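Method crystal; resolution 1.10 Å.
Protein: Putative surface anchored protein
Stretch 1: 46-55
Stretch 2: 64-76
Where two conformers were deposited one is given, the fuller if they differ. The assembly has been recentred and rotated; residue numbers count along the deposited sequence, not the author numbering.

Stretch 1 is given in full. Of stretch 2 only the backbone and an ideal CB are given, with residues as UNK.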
# COMPACT_ATOMS: atom_id res chain seq x y z
N GLU A 46 -0.82 1.27 -20.06
CA GLU A 46 -0.19 -0.01 -19.80
C GLU A 46 -0.74 -0.65 -18.52
O GLU A 46 -0.99 0.05 -17.51
CB GLU A 46 1.34 0.15 -19.69
CG GLU A 46 2.03 0.39 -21.02
CD GLU A 46 1.95 -0.78 -21.96
OE1 GLU A 46 1.95 -1.96 -21.58
OE2 GLU A 46 2.22 -0.50 -23.12
N LYS A 47 -0.82 -1.97 -18.52
CA LYS A 47 -1.24 -2.74 -17.33
C LYS A 47 -0.06 -3.02 -16.42
O LYS A 47 1.08 -3.28 -16.89
CB LYS A 47 -1.85 -4.07 -17.76
CG LYS A 47 -3.18 -3.94 -18.49
CD LYS A 47 -3.94 -5.25 -18.63
CE LYS A 47 -3.17 -6.28 -19.45
NZ LYS A 47 -4.02 -7.43 -19.88
N TYR A 48 -0.36 -3.02 -15.11
CA TYR A 48 0.61 -3.31 -14.04
C TYR A 48 0.01 -4.32 -13.08
O TYR A 48 -1.21 -4.31 -12.87
CB TYR A 48 0.98 -2.05 -13.25
CG TYR A 48 1.78 -1.04 -14.07
CD1 TYR A 48 1.15 -0.23 -15.02
CD2 TYR A 48 3.12 -0.86 -13.83
CE1 TYR A 48 1.89 0.65 -15.82
CE2 TYR A 48 3.87 -0.01 -14.62
CZ TYR A 48 3.24 0.77 -15.58
OH TYR A 48 3.96 1.61 -16.43
N ASN A 49 0.85 -5.22 -12.58
CA ASN A 49 0.49 -6.05 -11.45
C ASN A 49 0.78 -5.22 -10.19
O ASN A 49 1.94 -4.91 -9.90
CB ASN A 49 1.41 -7.28 -11.41
CG ASN A 49 1.63 -7.97 -12.77
OD1 ASN A 49 2.78 -8.26 -13.17
ND2 ASN A 49 0.56 -8.36 -13.42
N LEU A 50 -0.25 -4.93 -9.39
CA LEU A 50 -0.10 -4.15 -8.15
C LEU A 50 -0.19 -5.10 -6.97
O LEU A 50 -1.24 -5.73 -6.77
CB LEU A 50 -1.18 -3.08 -8.07
CG LEU A 50 -1.11 -2.23 -6.79
CD1 LEU A 50 0.16 -1.38 -6.75
CD2 LEU A 50 -2.34 -1.35 -6.62
N THR A 51 0.91 -5.26 -6.26
CA THR A 51 0.89 -6.06 -5.01
C THR A 51 1.00 -5.15 -3.81
O THR A 51 1.93 -4.39 -3.65
CB THR A 51 2.07 -7.04 -4.98
OG1 THR A 51 1.95 -7.96 -6.07
CG2 THR A 51 2.08 -7.83 -3.64
N GLY A 52 -0.01 -5.24 -2.94
CA GLY A 52 0.01 -4.54 -1.66
C GLY A 52 0.17 -5.52 -0.52
O GLY A 52 -0.31 -6.63 -0.59
N LYS A 53 0.99 -5.12 0.43
CA LYS A 53 1.23 -5.92 1.62
C LYS A 53 0.97 -5.09 2.86
O LYS A 53 1.34 -3.92 2.95
CB LYS A 53 2.66 -6.42 1.65
CG LYS A 53 2.95 -7.42 0.54
CD LYS A 53 4.39 -7.86 0.53
CE LYS A 53 4.64 -8.84 -0.61
NZ LYS A 53 3.75 -10.03 -0.44
N LEU A 54 0.31 -5.72 3.84
CA LEU A 54 0.11 -5.11 5.15
C LEU A 54 1.11 -5.77 6.09
O LEU A 54 1.06 -6.98 6.29
CB LEU A 54 -1.33 -5.35 5.64
CG LEU A 54 -1.73 -4.67 6.94
CD1 LEU A 54 -1.61 -3.16 6.84
CD2 LEU A 54 -3.15 -5.08 7.32
N MET A 55 2.03 -4.97 6.63
CA MET A 55 3.14 -5.48 7.44
C MET A 55 2.98 -5.03 8.90
O MET A 55 2.76 -3.86 9.16
CB MET A 55 4.44 -4.88 6.92
CG MET A 55 4.68 -5.10 5.42
SD MET A 55 4.73 -6.83 4.88
CE MET A 55 6.26 -7.31 5.66
N UNK A 64 6.55 -8.38 9.92
CA UNK A 64 5.93 -9.64 9.59
C UNK A 64 4.68 -9.40 8.78
O UNK A 64 3.87 -8.55 9.11
CB UNK A 64 5.61 -10.44 10.85
N UNK A 65 4.58 -10.09 7.65
CA UNK A 65 3.45 -9.90 6.76
C UNK A 65 2.18 -10.42 7.39
O UNK A 65 2.13 -11.56 7.86
CB UNK A 65 3.70 -10.59 5.42
N UNK A 66 1.15 -9.58 7.34
CA UNK A 66 -0.19 -9.90 7.84
C UNK A 66 -1.09 -10.30 6.68
O UNK A 66 -1.90 -11.20 6.82
CB UNK A 66 -0.79 -8.71 8.60
N UNK A 67 -0.98 -9.57 5.57
CA UNK A 67 -1.89 -9.75 4.43
C UNK A 67 -1.14 -9.34 3.17
O UNK A 67 -0.29 -8.46 3.21
CB UNK A 67 -3.17 -8.93 4.60
N UNK A 68 -1.53 -9.93 2.05
CA UNK A 68 -1.02 -9.55 0.74
C UNK A 68 -2.19 -9.65 -0.24
O UNK A 68 -2.98 -10.57 -0.17
CB UNK A 68 0.15 -10.43 0.31
N UNK A 69 -2.19 -8.75 -1.22
CA UNK A 69 -3.19 -8.77 -2.27
C UNK A 69 -2.57 -8.28 -3.55
O UNK A 69 -1.87 -7.27 -3.54
CB UNK A 69 -4.41 -7.92 -1.90
N UNK A 70 -2.84 -9.00 -4.63
CA UNK A 70 -2.40 -8.56 -5.97
C UNK A 70 -3.60 -8.40 -6.89
O UNK A 70 -4.46 -9.29 -6.98
CB UNK A 70 -1.41 -9.55 -6.57
N UNK A 71 -3.66 -7.28 -7.62
CA UNK A 71 -4.70 -7.04 -8.62
C UNK A 71 -4.02 -6.47 -9.87
O UNK A 71 -2.92 -5.92 -9.78
CB UNK A 71 -5.78 -6.09 -8.09
N UNK A 72 -4.66 -6.63 -11.02
CA UNK A 72 -4.21 -5.94 -12.23
C UNK A 72 -4.84 -4.57 -12.33
O UNK A 72 -6.05 -4.40 -12.07
CB UNK A 72 -4.54 -6.76 -13.48
N UNK A 73 -3.99 -3.58 -12.54
CA UNK A 73 -4.41 -2.19 -12.67
C UNK A 73 -3.85 -1.64 -13.99
O UNK A 73 -2.95 -2.23 -14.56
CB UNK A 73 -3.94 -1.36 -11.48
N UNK A 74 -4.36 -0.51 -14.43
CA UNK A 74 -3.87 0.08 -15.67
C UNK A 74 -3.59 1.54 -15.40
O UNK A 74 -4.45 2.26 -14.85
CB UNK A 74 -4.87 -0.09 -16.82
N UNK A 75 -2.46 2.03 -15.94
CA UNK A 75 -2.16 3.45 -15.85
C UNK A 75 -3.03 4.19 -16.87
O UNK A 75 -3.17 3.73 -18.04
CB UNK A 75 -0.67 3.72 -16.09
N UNK A 76 -3.50 5.37 -16.52
CA UNK A 76 -4.33 6.15 -17.41
C UNK A 76 -3.48 7.23 -18.12
O UNK A 76 -2.27 7.03 -18.30
CB UNK A 76 -5.48 6.79 -16.63

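Stretch 2 runs antiparallel to stretch 1. From 67 to 74 its side chains alternate between two faces: one carries Lys47, Asn49, Thr51, Lys53 and Met55, the other Tyr48, Leu50, Gly52 and Leu54. A bulge at 66 interrupts the pattern.

Position 64 points its CB away, with nothing of stretch 1 within 5.5 Å. Stretch 1 sets no preference here, and almost any residue would suit. It is Glu64.

Position 65 lies beside Met55, its ideal CB 3.9 Å from Met55 SD. The Lys53 amine is in reach of a longer chain, so an acid or a long polar residue fits. It is Glu65, and its OE1 forms a salt bridge with Lys53 NZ at 2.9 Å.

Position 66 marks a beta bulge. Its N donates to Leu54 O at 2.8 Å. Its CB points toward stretch 1, and many side chains would do. It is Val66; CG1 lies 4.3 Å from Leu54 CD2.

Position 67 sits beside Leu54, which favours an apolar residue, small or large. It is Ala67, with CB 4.1 Å from Leu54 CB. Its N also reaches Leu54 O, but weakly, at 3.4 Å.

Position 68 has its ideal CB 3.7 Å from Lys53 NZ, so an acceptor is favoured: Thr, Ser, Asn or an acid. It is Thr68. OG1 accepts from Lys53 NZ at 3.0 Å.

Position 69 pairs with Gly52, which offers no side chain to pack on. Many residues fit. It is Lys69, whose end leads away; its backbone N and O bond Gly52.

Position 70 has its ideal CB 3.7 Å from Thr51 OG1. A short hydroxyl, Ser or Thr, suits best. It is Thr70, and the OG1 atoms of Thr70 and Thr51 hydrogen-bond at 2.7 Å.

Position 71 is on the Leu50 face, its ideal CB 4.7 Å from Leu50 O. Beta-branched or apolar residues fit. It is Thr71, with OG1 4.3 Å from Leu50 CB.

Position 72 pairs with Asn49, whose amide can donate. A longer acceptor, Glu or Gln, would reach it. It is Glu72; OE1 takes a very short bond from Asn49 ND2, 2.5 Å.

Position 73 lies between Tyr48 and Leu50, so Val, Ile or Leu is expected. It is Val73, with CG2 3.9 Å from both Tyr48 CB and Leu50 CB.

Position 74 flanks Lys47. Small polar or beta-branched residues suit. It is Thr74, with OG1 3.6 Å from Lys47 CG.

Position 75 has its ideal CB 4.0 Å from Tyr48 CE1, favouring a small apolar residue. It is Ala75; its CB packs on that ring atom, and its N donates to Glu46 O at 2.9 Å.

Position 76 is free of stretch 1. It is Val76.

Stretch 2, residues 64-76: EEVATKTTEVTAV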
# COMPACT_ATOMS: atom_id res chain seq x y z
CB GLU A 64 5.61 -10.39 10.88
CG GLU A 64 6.72 -10.19 11.88
CD GLU A 64 6.66 -11.16 13.02
OE1 GLU A 64 7.65 -11.23 13.76
OE2 GLU A 64 5.63 -11.87 13.15
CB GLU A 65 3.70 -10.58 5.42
CG GLU A 65 2.64 -10.31 4.39
CD GLU A 65 2.97 -10.98 3.08
OE1 GLU A 65 3.90 -10.52 2.38
OE2 GLU A 65 2.28 -11.95 2.72
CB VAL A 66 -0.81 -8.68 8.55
CG1 VAL A 66 -2.24 -8.98 9.01
CG2 VAL A 66 0.06 -8.26 9.72
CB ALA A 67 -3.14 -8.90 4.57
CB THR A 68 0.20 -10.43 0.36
OG1 THR A 68 0.79 -9.92 -0.84
CG2 THR A 68 -0.16 -11.89 0.13
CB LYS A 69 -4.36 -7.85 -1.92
CG LYS A 69 -5.49 -7.97 -2.91
CD LYS A 69 -6.74 -7.29 -2.39
CE LYS A 69 -7.71 -6.98 -3.52
NZ LYS A 69 -8.25 -8.22 -4.16
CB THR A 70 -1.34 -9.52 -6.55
OG1 THR A 70 -0.22 -9.56 -5.68
CG2 THR A 70 -0.88 -9.06 -7.93
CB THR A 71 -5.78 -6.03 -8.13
OG1 THR A 71 -5.14 -4.81 -7.77
CG2 THR A 71 -6.58 -6.58 -6.96
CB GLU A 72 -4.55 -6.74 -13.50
CG GLU A 72 -3.92 -8.12 -13.56
CD GLU A 72 -2.60 -8.15 -14.29
OE1 GLU A 72 -1.68 -7.39 -13.91
OE2 GLU A 72 -2.41 -9.09 -15.08
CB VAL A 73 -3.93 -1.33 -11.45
CG1 VAL A 73 -4.58 -1.79 -10.13
CG2 VAL A 73 -2.40 -1.36 -11.35
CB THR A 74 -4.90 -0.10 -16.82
OG1 THR A 74 -5.28 -1.47 -16.92
CG2 THR A 74 -4.33 0.36 -18.17
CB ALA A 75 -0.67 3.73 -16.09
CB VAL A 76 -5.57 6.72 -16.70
CG1 VAL A 76 -6.44 5.59 -16.17
CG2 VAL A 76 -5.18 7.69 -15.60
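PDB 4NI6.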